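Local coordinates for protein ricin B lectin (Clostridium thermocellum, PDB 3VSF) that acts as an exo-beta-1,3-galactanase, probably hydrolysing beta-1,3-galactan with a family 43 glycosidase domain that is joined to a galactose-binding beta-trefoil module, at residues V174-H177 / Y182-R185; R471-E476 / G489-W494; Y70-E75 / Y323-L328; N188-V191 / G197-I200. All coordinates share one frame; numbering follows the deposited sequence.

Contact 1. Residues V174-H177 / Y182-R185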
loop_
_atom_site.group_PDB
_atom_site.type_symbol
_atom_site.label_atom_id
_atom_site.label_comp_id
_atom_site.label_asym_id
_atom_site.label_seq_id
_atom_site.Cartn_x
_atom_site.Cartn_y
_atom_site.Cartn_z
ATOM N N VAL A 174 -18.040 14.702 27.951
ATOM C CA VAL A 174 -18.748 14.280 26.747
ATOM C C VAL A 174 -19.012 12.776 26.765
ATOM O O VAL A 174 -18.176 11.995 27.215
ATOM C CB VAL A 174 -17.970 14.653 25.469
ATOM C CG1 VAL A 174 -16.664 13.876 25.393
ATOM C CG2 VAL A 174 -18.820 14.394 24.234
ATOM N N MET A 175 -20.183 12.380 26.277
ATOM C CA MET A 175 -20.568 10.974 26.262
ATOM C C MET A 175 -20.651 10.446 24.835
ATOM O O MET A 175 -21.282 11.058 23.972
ATOM C CB MET A 175 -21.907 10.778 26.976
ATOM C CG MET A 175 -21.898 11.189 28.441
ATOM S SD MET A 175 -20.897 10.105 29.478
ATOM C CE MET A 175 -21.853 8.592 29.408
ATOM N N ASP A 176 -20.012 9.306 24.593
ATOM C CA ASP A 176 -20.007 8.697 23.268
ATOM C C ASP A 176 -20.507 7.256 23.321
ATOM O O ASP A 176 -19.740 6.330 23.592
ATOM C CB ASP A 176 -18.606 8.757 22.656
ATOM C CG ASP A 176 -18.603 8.440 21.175
ATOM O OD1 ASP A 176 -17.522 8.123 20.636
ATOM O OD2 ASP A 176 -19.681 8.509 20.549
ATOM N N HIS A 177 -21.801 7.080 23.065
ATOM C CA HIS A 177 -22.426 5.759 23.062
ATOM C C HIS A 177 -22.365 5.057 24.417
ATOM O O HIS A 177 -21.809 3.964 24.536
ATOM C CB HIS A 177 -21.819 4.871 21.971
ATOM C CG HIS A 177 -22.214 5.268 20.583
ATOM N ND1 HIS A 177 -23.319 4.747 19.947
ATOM C CD2 HIS A 177 -21.656 6.143 19.713
ATOM C CE1 HIS A 177 -23.423 5.279 18.742
ATOM N NE2 HIS A 177 -22.426 6.129 18.575
ATOM N N TYR A 182 -14.707 10.175 24.019
ATOM C CA TYR A 182 -14.843 9.725 22.639
ATOM C C TYR A 182 -14.325 8.302 22.468
ATOM O O TYR A 182 -13.293 7.936 23.031
ATOM C CB TYR A 182 -14.075 10.660 21.705
ATOM C CG TYR A 182 -14.668 12.044 21.585
ATOM C CD1 TYR A 182 -16.038 12.227 21.466
ATOM C CD2 TYR A 182 -13.857 13.170 21.593
ATOM C CE1 TYR A 182 -16.585 13.491 21.354
ATOM C CE2 TYR A 182 -14.392 14.439 21.482
ATOM C CZ TYR A 182 -15.757 14.594 21.364
ATOM O OH TYR A 182 -16.294 15.856 21.254
ATOM N N MET A 183 -15.044 7.500 21.688
ATOM C CA MET A 183 -14.588 6.155 21.360
ATOM C C MET A 183 -13.309 6.241 20.534
ATOM O O MET A 183 -13.113 7.190 19.776
ATOM C CB MET A 183 -15.664 5.385 20.592
ATOM C CG MET A 183 -16.973 5.218 21.349
ATOM S SD MET A 183 -18.136 4.108 20.533
ATOM C CE MET A 183 -17.266 2.549 20.663
ATOM N N SER A 184 -12.439 5.249 20.688
ATOM C CA SER A 184 -11.162 5.243 19.984
ATOM C C SER A 184 -10.712 3.824 19.660
ATOM O O SER A 184 -10.164 3.128 20.515
ATOM C CB SER A 184 -10.092 5.956 20.813
ATOM O OG SER A 184 -8.821 5.866 20.197
ATOM N N ARG A 185 -10.948 3.401 18.422
ATOM C CA ARG A 185 -10.537 2.071 17.980
ATOM C C ARG A 185 -9.312 2.136 17.071
ATOM O O ARG A 185 -8.218 2.473 17.523
ATOM C CB ARG A 185 -11.695 1.345 17.291
ATOM C CG ARG A 185 -12.850 1.018 18.225
ATOM C CD ARG A 185 -13.684 -0.139 17.697
ATOM N NE ARG A 185 -14.617 -0.643 18.701
ATOM C CZ ARG A 185 -15.911 -0.345 18.739
ATOM N NH1 ARG A 185 -16.436 0.457 17.822
ATOM N NH2 ARG A 185 -16.683 -0.850 19.691
#
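Asp176 and Met183 meet because the aspartate's CG stands opposite its backbone N (chi1 -167°), which carries the carboxylate toward residues 182-185, while the methionine bends only at chi3 (66°) and runs its thioether past that carboxylate toward His177. The evidence for a directed bond is good: Met183 N lies 2.8 Å from Asp176 OD1, with an N-H...O angle of 171°, and the oxygen accepts through its anti lone pair, the one turned away from OD2. The same OD1 also accepts the backbone N of Asn204, so two amides grip one buried oxygen and probably stabilise its negative charge. Further along, Met183 SD lies 4.0 Å from His177 CB and comes obliquely to the imidazole, whose NE2 is held by Asn204 OD1. On the other flank, Val174 presents a methyl to the phenol of Tyr182 in a CH-pi contact. Val174 CG1 sits over one face of the Tyr182 ring, nearer its rim and 4.2 Å from the centroid, while Val174 CG2 touches Tyr182 CE1 at 3.8 Å. Tyr182 also makes an edge-to-face pair with His210. Residues 174-177 carry the first strand of the short hairpin 175-176/179-180, and residues 182-185 follow its second strand. This excursion between two four-stranded antiparallel sheets, 116-166 and 187-228, is as expected for an inter-blade connection in the five-bladed beta-propeller of family 43 glycosidases.

Contact 2. Residues R471-E476 / G489-W494. With GOL (glycerol), chain G.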
loop_
_atom_site.group_PDB
_atom_site.type_symbol
_atom_site.label_atom_id
_atom_site.label_comp_id
_atom_site.label_asym_id
_atom_site.label_seq_id
_atom_site.Cartn_x
_atom_site.Cartn_y
_atom_site.Cartn_z
ATOM N N ARG A 471 -5.703 -0.856 -35.001
ATOM C CA ARG A 471 -6.984 -0.356 -35.492
ATOM C C ARG A 471 -6.985 -0.075 -36.992
ATOM O O ARG A 471 -6.099 0.608 -37.508
ATOM C CB ARG A 471 -7.397 0.909 -34.737
ATOM C CG ARG A 471 -8.728 1.481 -35.202
ATOM C CD ARG A 471 -8.949 2.890 -34.683
ATOM N NE ARG A 471 -8.901 2.957 -33.226
ATOM C CZ ARG A 471 -9.907 2.609 -32.430
ATOM N NH1 ARG A 471 -11.041 2.158 -32.952
ATOM N NH2 ARG A 471 -9.778 2.705 -31.115
ATOM N N LYS A 472 -7.991 -0.606 -37.679
ATOM C CA LYS A 472 -8.193 -0.336 -39.099
ATOM C C LYS A 472 -7.016 -0.759 -39.975
ATOM O O LYS A 472 -6.788 -0.177 -41.035
ATOM C CB LYS A 472 -8.492 1.148 -39.322
ATOM C CG LYS A 472 -9.928 1.438 -39.718
ATOM C CD LYS A 472 -10.887 1.144 -38.582
ATOM C CE LYS A 472 -12.328 1.288 -39.041
ATOM N NZ LYS A 472 -12.656 0.312 -40.118
ATOM N N TRP A 473 -6.276 -1.771 -39.534
ATOM C CA TRP A 473 -5.138 -2.273 -40.297
ATOM C C TRP A 473 -4.130 -1.168 -40.608
ATOM O O TRP A 473 -3.391 -1.257 -41.589
ATOM C CB TRP A 473 -5.612 -2.911 -41.604
ATOM C CG TRP A 473 -6.406 -4.167 -41.425
ATOM C CD1 TRP A 473 -7.654 -4.278 -40.886
ATOM C CD2 TRP A 473 -6.017 -5.490 -41.809
ATOM N NE1 TRP A 473 -8.061 -5.590 -40.900
ATOM C CE2 TRP A 473 -7.073 -6.355 -41.463
ATOM C CE3 TRP A 473 -4.874 -6.029 -42.408
ATOM C CZ2 TRP A 473 -7.024 -7.727 -41.695
ATOM C CZ3 TRP A 473 -4.825 -7.393 -42.639
ATOM C CH2 TRP A 473 -5.893 -8.226 -42.283
ATOM N N SER A 474 -4.106 -0.133 -39.776
ATOM C CA SER A 474 -3.217 1.004 -39.999
ATOM C C SER A 474 -1.780 0.566 -40.257
ATOM O O SER A 474 -1.274 -0.357 -39.619
ATOM C CB SER A 474 -3.258 1.970 -38.816
ATOM O OG SER A 474 -2.350 3.040 -39.015
ATOM N N THR A 475 -1.129 1.242 -41.194
ATOM C CA THR A 475 0.242 0.923 -41.562
ATOM C C THR A 475 1.154 2.118 -41.298
ATOM O O THR A 475 2.332 2.105 -41.652
ATOM C CB THR A 475 0.335 0.514 -43.045
ATOM O OG1 THR A 475 1.687 0.168 -43.371
ATOM C CG2 THR A 475 -0.127 1.653 -43.943
ATOM N N GLU A 476 0.603 3.145 -40.660
ATOM C CA GLU A 476 1.332 4.385 -40.422
ATOM C C GLU A 476 1.692 4.567 -38.951
ATOM O O GLU A 476 1.202 3.842 -38.087
ATOM C CB GLU A 476 0.509 5.580 -40.905
ATOM C CG GLU A 476 0.031 5.456 -42.342
ATOM C CD GLU A 476 1.178 5.360 -43.327
ATOM O OE1 GLU A 476 2.184 6.075 -43.138
ATOM O OE2 GLU A 476 1.075 4.565 -44.286
ATOM N N GLY A 489 -6.562 -11.783 -39.199
ATOM C CA GLY A 489 -5.870 -10.750 -39.947
ATOM C C GLY A 489 -4.417 -10.628 -39.528
ATOM O O GLY A 489 -4.051 -11.004 -38.415
ATOM N N THR A 490 -3.585 -10.101 -40.420
ATOM C CA THR A 490 -2.163 -9.951 -40.135
ATOM C C THR A 490 -1.898 -8.755 -39.228
ATOM O O THR A 490 -0.816 -8.628 -38.654
ATOM C CB THR A 490 -1.335 -9.808 -41.424
ATOM O OG1 THR A 490 -1.807 -8.683 -42.176
ATOM C CG2 THR A 490 -1.450 -11.065 -42.271
ATOM N N ASN A 491 -2.888 -7.877 -39.105
ATOM C CA ASN A 491 -2.773 -6.734 -38.208
ATOM C C ASN A 491 -2.957 -7.166 -36.758
ATOM O O ASN A 491 -2.859 -6.354 -35.838
ATOM C CB ASN A 491 -3.791 -5.653 -38.574
ATOM C CG ASN A 491 -5.224 -6.116 -38.400
ATOM O OD1 ASN A 491 -5.557 -7.268 -38.685
ATOM N ND2 ASN A 491 -6.082 -5.219 -37.928
ATOM N N GLN A 492 -3.222 -8.456 -36.568
ATOM C CA GLN A 492 -3.418 -9.021 -35.240
ATOM C C GLN A 492 -2.269 -9.951 -34.865
ATOM O O GLN A 492 -2.246 -10.516 -33.772
ATOM C CB GLN A 492 -4.741 -9.785 -35.181
ATOM C CG GLN A 492 -5.963 -8.928 -35.461
ATOM C CD GLN A 492 -7.245 -9.734 -35.475
ATOM O OE1 GLN A 492 -7.225 -10.951 -35.663
ATOM N NE2 GLN A 492 -8.370 -9.060 -35.273
ATOM N N HIS A 493 -1.319 -10.108 -35.781
ATOM C CA HIS A 493 -0.176 -10.988 -35.557
ATOM C C HIS A 493 1.069 -10.186 -35.190
ATOM O O HIS A 493 1.415 -9.216 -35.864
ATOM C CB HIS A 493 0.088 -11.845 -36.797
ATOM C CG HIS A 493 -1.083 -12.682 -37.212
ATOM N ND1 HIS A 493 -1.069 -13.474 -38.340
ATOM C CD2 HIS A 493 -2.302 -12.851 -36.650
ATOM C CE1 HIS A 493 -2.229 -14.094 -38.455
ATOM N NE2 HIS A 493 -2.996 -13.734 -37.442
ATOM N N TRP A 494 1.738 -10.596 -34.116
ATOM C CA TRP A 494 2.899 -9.869 -33.615
ATOM C C TRP A 494 4.111 -10.781 -33.446
ATOM O O TRP A 494 3.982 -11.929 -33.022
ATOM C CB TRP A 494 2.566 -9.196 -32.283
ATOM C CG TRP A 494 1.402 -8.259 -32.361
ATOM C CD1 TRP A 494 0.080 -8.593 -32.324
ATOM C CD2 TRP A 494 1.452 -6.833 -32.490
ATOM N NE1 TRP A 494 -0.696 -7.464 -32.423
ATOM C CE2 TRP A 494 0.123 -6.371 -32.525
ATOM C CE3 TRP A 494 2.492 -5.904 -32.578
ATOM C CZ2 TRP A 494 -0.195 -5.019 -32.646
ATOM C CZ3 TRP A 494 2.176 -4.563 -32.699
ATOM C CH2 TRP A 494 0.845 -4.134 -32.732
HETATM C C1 GOL G . -9.901 -5.213 -37.641
HETATM O O1 GOL G . -8.812 -6.030 -37.273
HETATM C C2 GOL G . -10.022 -4.049 -36.662
HETATM O O2 GOL G . -8.752 -3.744 -36.135
HETATM C C3 GOL G . -10.569 -2.825 -37.388
HETATM O O3 GOL G . -10.761 -1.779 -36.461
#
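Trp473 lays its indole on the carboxamide of Asn491 in the ricin-type beta-trefoil module, just ahead of Gln492-His493-Trp494, the Gln-x-Trp signature of that fold. This stack is the tightly packed part of the contact. Ring and amide planes are only 15° apart, Asn491 OD1 lies over the centre of the indole, 3.3 Å from Trp473 CE2, and Asn491 CB sits above the five-membered ring of Trp473, 4.3 Å from its centroid. The amide reaches this place because its CG is tucked between the backbone N and the carbonyl carbon (chi1 64°), and Asn491 ND2 is fixed by a bond to the backbone O of Val470. The far end of the indole continues the packing, with Trp473 CH2 coming to 3.4 Å from Gly489 CA and Trp473 CZ3 to 3.3 Å from Thr490 OG1, both approached obliquely.

The other side is looser. Trp473 and Lys472 are both exposed and touch crystal neighbours, and beside them a glycerol, probably from the crystallisation liquor, bridges the two loops. Its O3 takes a weak bond from Lys472 N at 3.2 Å, while Asp469 and Gln482 also bond to the molecule. Asn491 precedes its Gln-x-Trp just as the galactose ligand Asn444 precedes the signature of the previous repeat, so the glycerol probably marks the equivalent sugar pocket. There Asn491 ND2 gives a nearly straight hydrogen bond (172°) to glycerol O1, at 2.9 Å.

Contact 3. Residues Y70-E75 / Y323-L328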
loop_
_atom_site.group_PDB
_atom_site.type_symbol
_atom_site.label_atom_id
_atom_site.label_comp_id
_atom_site.label_asym_id
_atom_site.label_seq_id
_atom_site.Cartn_x
_atom_site.Cartn_y
_atom_site.Cartn_z
ATOM N N TYR A 70 15.642 1.672 10.585
ATOM C CA TYR A 70 14.191 1.698 10.468
ATOM C C TYR A 70 13.612 0.691 11.453
ATOM O O TYR A 70 13.954 -0.491 11.414
ATOM C CB TYR A 70 13.752 1.343 9.045
ATOM C CG TYR A 70 14.041 2.415 8.017
ATOM C CD1 TYR A 70 13.111 3.409 7.743
ATOM C CD2 TYR A 70 15.238 2.427 7.315
ATOM C CE1 TYR A 70 13.368 4.389 6.804
ATOM C CE2 TYR A 70 15.505 3.405 6.374
ATOM C CZ TYR A 70 14.566 4.383 6.122
ATOM O OH TYR A 70 14.827 5.358 5.185
ATOM N N TYR A 71 12.743 1.160 12.341
ATOM C CA TYR A 71 12.161 0.295 13.360
ATOM C C TYR A 71 10.728 -0.103 13.023
ATOM O O TYR A 71 9.885 0.747 12.739
ATOM C CB TYR A 71 12.224 0.964 14.735
ATOM C CG TYR A 71 13.634 1.150 15.251
ATOM C CD1 TYR A 71 14.324 2.334 15.031
ATOM C CD2 TYR A 71 14.276 0.139 15.954
ATOM C CE1 TYR A 71 15.614 2.508 15.497
ATOM C CE2 TYR A 71 15.565 0.304 16.426
ATOM C CZ TYR A 71 16.229 1.491 16.195
ATOM O OH TYR A 71 17.513 1.660 16.662
ATOM N N TRP A 72 10.466 -1.405 13.057
ATOM C CA TRP A 72 9.149 -1.938 12.733
ATOM C C TRP A 72 8.471 -2.498 13.980
ATOM O O TRP A 72 8.904 -3.508 14.535
ATOM C CB TRP A 72 9.272 -3.026 11.662
ATOM C CG TRP A 72 7.962 -3.628 11.240
ATOM C CD1 TRP A 72 6.713 -3.211 11.594
ATOM C CD2 TRP A 72 7.778 -4.762 10.383
ATOM N NE1 TRP A 72 5.762 -4.015 11.013
ATOM C CE2 TRP A 72 6.391 -4.975 10.263
ATOM C CE3 TRP A 72 8.652 -5.618 9.707
ATOM C CZ2 TRP A 72 5.858 -6.006 9.494
ATOM C CZ3 TRP A 72 8.121 -6.641 8.943
ATOM C CH2 TRP A 72 6.738 -6.827 8.844
ATOM N N TYR A 73 7.405 -1.836 14.416
ATOM C CA TYR A 73 6.651 -2.286 15.578
ATOM C C TYR A 73 5.370 -2.985 15.139
ATOM O O TYR A 73 4.889 -2.769 14.028
ATOM C CB TYR A 73 6.316 -1.106 16.489
ATOM C CG TYR A 73 7.515 -0.275 16.888
ATOM C CD1 TYR A 73 8.313 -0.642 17.963
ATOM C CD2 TYR A 73 7.848 0.879 16.190
ATOM C CE1 TYR A 73 9.409 0.116 18.332
ATOM C CE2 TYR A 73 8.941 1.642 16.551
ATOM C CZ TYR A 73 9.718 1.257 17.622
ATOM O OH TYR A 73 10.807 2.015 17.985
ATOM N N GLY A 74 4.823 -3.820 16.017
ATOM C CA GLY A 74 3.595 -4.538 15.728
ATOM C C GLY A 74 3.179 -5.427 16.882
ATOM O O GLY A 74 3.960 -5.659 17.804
ATOM N N GLU A 75 1.951 -5.930 16.835
ATOM C CA GLU A 75 1.440 -6.783 17.902
ATOM C C GLU A 75 1.075 -8.174 17.392
ATOM O O GLU A 75 0.984 -8.398 16.186
ATOM C CB GLU A 75 0.234 -6.126 18.581
ATOM C CG GLU A 75 -0.893 -5.737 17.634
ATOM C CD GLU A 75 -1.703 -6.926 17.160
ATOM O OE1 GLU A 75 -1.788 -7.929 17.903
ATOM O OE2 GLU A 75 -2.252 -6.861 16.040
ATOM N N TYR A 323 1.935 -10.197 5.188
ATOM C CA TYR A 323 2.139 -8.769 4.971
ATOM C C TYR A 323 2.178 -8.411 3.488
ATOM O O TYR A 323 2.558 -9.229 2.649
ATOM C CB TYR A 323 3.424 -8.299 5.657
ATOM C CG TYR A 323 3.546 -8.754 7.091
ATOM C CD1 TYR A 323 2.836 -8.123 8.104
ATOM C CD2 TYR A 323 4.371 -9.817 7.435
ATOM C CE1 TYR A 323 2.943 -8.537 9.418
ATOM C CE2 TYR A 323 4.485 -10.238 8.745
ATOM C CZ TYR A 323 3.770 -9.595 9.732
ATOM O OH TYR A 323 3.881 -10.013 11.038
ATOM N N VAL A 324 1.782 -7.182 3.177
ATOM C CA VAL A 324 1.797 -6.688 1.808
ATOM C C VAL A 324 2.413 -5.295 1.750
ATOM O O VAL A 324 1.810 -4.321 2.200
ATOM C CB VAL A 324 0.377 -6.636 1.211
ATOM C CG1 VAL A 324 0.386 -5.905 -0.123
ATOM C CG2 VAL A 324 -0.187 -8.040 1.054
ATOM N N TRP A 325 3.620 -5.206 1.202
ATOM C CA TRP A 325 4.299 -3.922 1.064
ATOM C C TRP A 325 4.350 -3.475 -0.393
ATOM O O TRP A 325 4.738 -4.241 -1.276
ATOM C CB TRP A 325 5.713 -3.987 1.646
ATOM C CG TRP A 325 5.742 -4.086 3.141
ATOM C CD1 TRP A 325 4.675 -4.271 3.971
ATOM C CD2 TRP A 325 6.897 -3.997 3.984
ATOM N NE1 TRP A 325 5.094 -4.307 5.279
ATOM C CE2 TRP A 325 6.454 -4.141 5.314
ATOM C CE3 TRP A 325 8.262 -3.811 3.743
ATOM C CZ2 TRP A 325 7.326 -4.104 6.400
ATOM C CZ3 TRP A 325 9.127 -3.777 4.822
ATOM C CH2 TRP A 325 8.656 -3.922 6.133
ATOM N N LEU A 326 3.952 -2.231 -0.633
ATOM C CA LEU A 326 3.927 -1.677 -1.978
ATOM C C LEU A 326 4.380 -0.224 -1.947
ATOM O O LEU A 326 4.277 0.439 -0.916
ATOM C CB LEU A 326 2.516 -1.763 -2.562
ATOM C CG LEU A 326 1.869 -3.148 -2.603
ATOM C CD1 LEU A 326 0.397 -3.035 -2.950
ATOM C CD2 LEU A 326 2.588 -4.054 -3.589
ATOM N N PRO A 327 4.894 0.277 -3.079
ATOM C CA PRO A 327 5.282 1.686 -3.166
ATOM C C PRO A 327 4.068 2.580 -3.393
ATOM O O PRO A 327 3.199 2.244 -4.196
ATOM C CB PRO A 327 6.190 1.715 -4.395
ATOM C CG PRO A 327 5.677 0.611 -5.252
ATOM C CD PRO A 327 5.227 -0.469 -4.306
ATOM N N LEU A 328 4.008 3.699 -2.679
ATOM C CA LEU A 328 2.944 4.675 -2.876
ATOM C C LEU A 328 3.442 5.790 -3.788
ATOM O O LEU A 328 4.244 6.628 -3.376
ATOM C CB LEU A 328 2.482 5.252 -1.538
ATOM C CG LEU A 328 1.360 6.291 -1.604
ATOM C CD1 LEU A 328 0.100 5.683 -2.200
ATOM C CD2 LEU A 328 1.078 6.871 -0.226
#
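Trp72 is the middle member of an aromatic cluster in which it plays two roles: it offers its benzo edge to Tyr323 and one face to Trp325. Against Tyr323 the arrangement is T-shaped, with planes at 75° and the centroids of the six-membered rings of Trp72 and Tyr323 5.1 Å apart. The indole CH2 stands over the centre of the phenol, and Trp72 CZ2 approaches Tyr323 CE1 to 3.9 Å. Against Trp325 the roles are reversed. Trp325 CZ2 leads the edge toward the face of Trp72, off its centre and 3.7 Å from Trp72 CZ3. Here the planes make 57°, a more inclined edge-to-face pair. The two tryptophans reach toward each other from facing strands, and a chi1 of -179° swings the Trp72 indole beside its own carbonyl carbon, where it meets the two rings. No hydrogen bond links the segments, so this wholly buried join rests on ring packing. The phenol is held in place from outside, its OH bonding to Ala58 N and Ile56 O. Trp97 adds another edge-to-face partner for Trp72, and Phe48 adds one for Trp325. Strand 69-77, in the first four-stranded sheet of the catalytic domain, thus meets strand 322-330 of the last such sheet, consistent with closure of the propeller ring; strand 301-309, next to 322-330, lends Leu304 and Met306 to the packing around Trp325.

Contact 4. Residues N188-V191 / G197-I200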
loop_
_atom_site.group_PDB
_atom_site.type_symbol
_atom_site.label_atom_id
_atom_site.label_comp_id
_atom_site.label_asym_id
_atom_site.label_seq_id
_atom_site.Cartn_x
_atom_site.Cartn_y
_atom_site.Cartn_z
ATOM N N ASN A 188 -3.742 5.758 14.610
ATOM C CA ASN A 188 -2.448 5.989 13.983
ATOM C C ASN A 188 -1.857 7.318 14.449
ATOM O O ASN A 188 -2.585 8.202 14.898
ATOM C CB ASN A 188 -2.576 5.970 12.459
ATOM C CG ASN A 188 -1.325 5.455 11.776
ATOM O OD1 ASN A 188 -0.216 5.601 12.291
ATOM N ND2 ASN A 188 -1.497 4.840 10.611
ATOM N N VAL A 189 -0.538 7.454 14.346
ATOM C CA VAL A 189 0.139 8.666 14.800
ATOM C C VAL A 189 0.806 9.417 13.653
ATOM O O VAL A 189 1.131 8.834 12.619
ATOM C CB VAL A 189 1.195 8.354 15.875
ATOM C CG1 VAL A 189 0.541 7.730 17.097
ATOM C CG2 VAL A 189 2.270 7.438 15.313
ATOM N N PHE A 190 1.013 10.716 13.849
ATOM C CA PHE A 190 1.640 11.557 12.837
ATOM C C PHE A 190 2.397 12.726 13.463
ATOM O O PHE A 190 1.896 13.386 14.375
ATOM C CB PHE A 190 0.593 12.080 11.853
ATOM C CG PHE A 190 1.087 13.198 10.979
ATOM C CD1 PHE A 190 0.738 14.511 11.249
ATOM C CD2 PHE A 190 1.904 12.938 9.891
ATOM C CE1 PHE A 190 1.191 15.543 10.449
ATOM C CE2 PHE A 190 2.360 13.965 9.088
ATOM C CZ PHE A 190 2.003 15.269 9.367
ATOM N N VAL A 191 3.604 12.976 12.965
ATOM C CA VAL A 191 4.418 14.090 13.437
ATOM C C VAL A 191 4.548 15.142 12.342
ATOM O O VAL A 191 5.121 14.880 11.285
ATOM C CB VAL A 191 5.825 13.622 13.849
ATOM C CG1 VAL A 191 6.575 14.753 14.538
ATOM C CG2 VAL A 191 5.735 12.407 14.757
ATOM N N GLY A 197 2.658 16.881 17.521
ATOM C CA GLY A 197 2.254 15.490 17.458
ATOM C C GLY A 197 0.757 15.351 17.270
ATOM O O GLY A 197 -0.018 16.174 17.756
ATOM N N TYR A 198 0.348 14.306 16.560
ATOM C CA TYR A 198 -1.065 14.082 16.289
ATOM C C TYR A 198 -1.452 12.619 16.451
ATOM O O TYR A 198 -0.697 11.718 16.085
ATOM C CB TYR A 198 -1.424 14.569 14.884
ATOM C CG TYR A 198 -1.325 16.066 14.713
ATOM C CD1 TYR A 198 -2.437 16.879 14.885
ATOM C CD2 TYR A 198 -0.119 16.669 14.383
ATOM C CE1 TYR A 198 -2.352 18.249 14.730
ATOM C CE2 TYR A 198 -0.024 18.038 14.228
ATOM C CZ TYR A 198 -1.143 18.824 14.402
ATOM O OH TYR A 198 -1.052 20.187 14.247
ATOM N N PHE A 199 -2.636 12.396 17.008
ATOM C CA PHE A 199 -3.180 11.056 17.172
ATOM C C PHE A 199 -4.551 10.990 16.513
ATOM O O PHE A 199 -5.419 11.818 16.787
ATOM C CB PHE A 199 -3.287 10.701 18.657
ATOM C CG PHE A 199 -3.946 9.377 18.921
ATOM C CD1 PHE A 199 -3.217 8.200 18.864
ATOM C CD2 PHE A 199 -5.293 9.309 19.239
ATOM C CE1 PHE A 199 -3.820 6.980 19.111
ATOM C CE2 PHE A 199 -5.902 8.092 19.486
ATOM C CZ PHE A 199 -5.164 6.927 19.422
ATOM N N ILE A 200 -4.741 10.011 15.638
ATOM C CA ILE A 200 -6.004 9.866 14.928
ATOM C C ILE A 200 -6.621 8.499 15.200
ATOM O O ILE A 200 -5.918 7.491 15.253
ATOM C CB ILE A 200 -5.823 10.073 13.406
ATOM C CG1 ILE A 200 -7.178 10.066 12.696
ATOM C CG2 ILE A 200 -4.897 9.013 12.825
ATOM C CD1 ILE A 200 -7.090 10.363 11.216
#
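Asn188 and Ile200 exchange two backbone hydrogen bonds, Asn188 N to Ile200 O at 2.9 Å and Ile200 N to Asn188 O at 2.9 Å, and Phe190 and Tyr198 repeat the pattern: Phe190 N to Tyr198 O is 3.0 Å and Tyr198 N to Phe190 O is 2.8 Å. These pairs define an antiparallel beta-hairpin, strands 187-191 and 197-203, which begins a four-stranded sheet of the propeller; the segments run at 159° to each other. Between the hydrogen-bonded pairs, Val189 and Phe199 face each other as a non-hydrogen-bonded pair, with Val189 CA making a CA-H...O contact to Tyr198 O. Asn188 OD1 takes the N-H of Val189 through an in-plane lone pair of the amide oxygen, while its ND2 reaches Pro237 O and so ties the hairpin to strand 237-241 of the next sheet. Around this frame the side chains pack. Phe190 and Tyr198 run alongside each other in the same sense, and Phe190 CD1 and Tyr198 CD2 are 3.9 Å apart; Phe190 also touches Leu239. On the reverse face, Phe199 extends with a trans chi1 of 175° and meets Trp134, while Val189 CG1 approaches the edge of the Phe199 ring, 4.2 Å from Phe199 CD1.

Followed from the N terminus, the chain opens contact 3 at 70-75 and closes it only at 323-328, a span of 247 intervening residues that contains contacts 1 and 4 in succession. Contact 1 closes a four-residue span that includes strand 179-180, contact 4 a five-residue loop, and neither crosses the other. They meet where Ser184 OG packs 3.7 Å from Phe199 CE2, joining the inter-blade excursion to the hairpin that follows. Contact 3 lies about 17 Å from contact 4, centre to centre, and brings the first and last catalytic sheets together. Contact 2 follows in series within the beta-trefoil module, closing 12 residues that include strand 479-484; its centre is about 46 Å from that of contact 3.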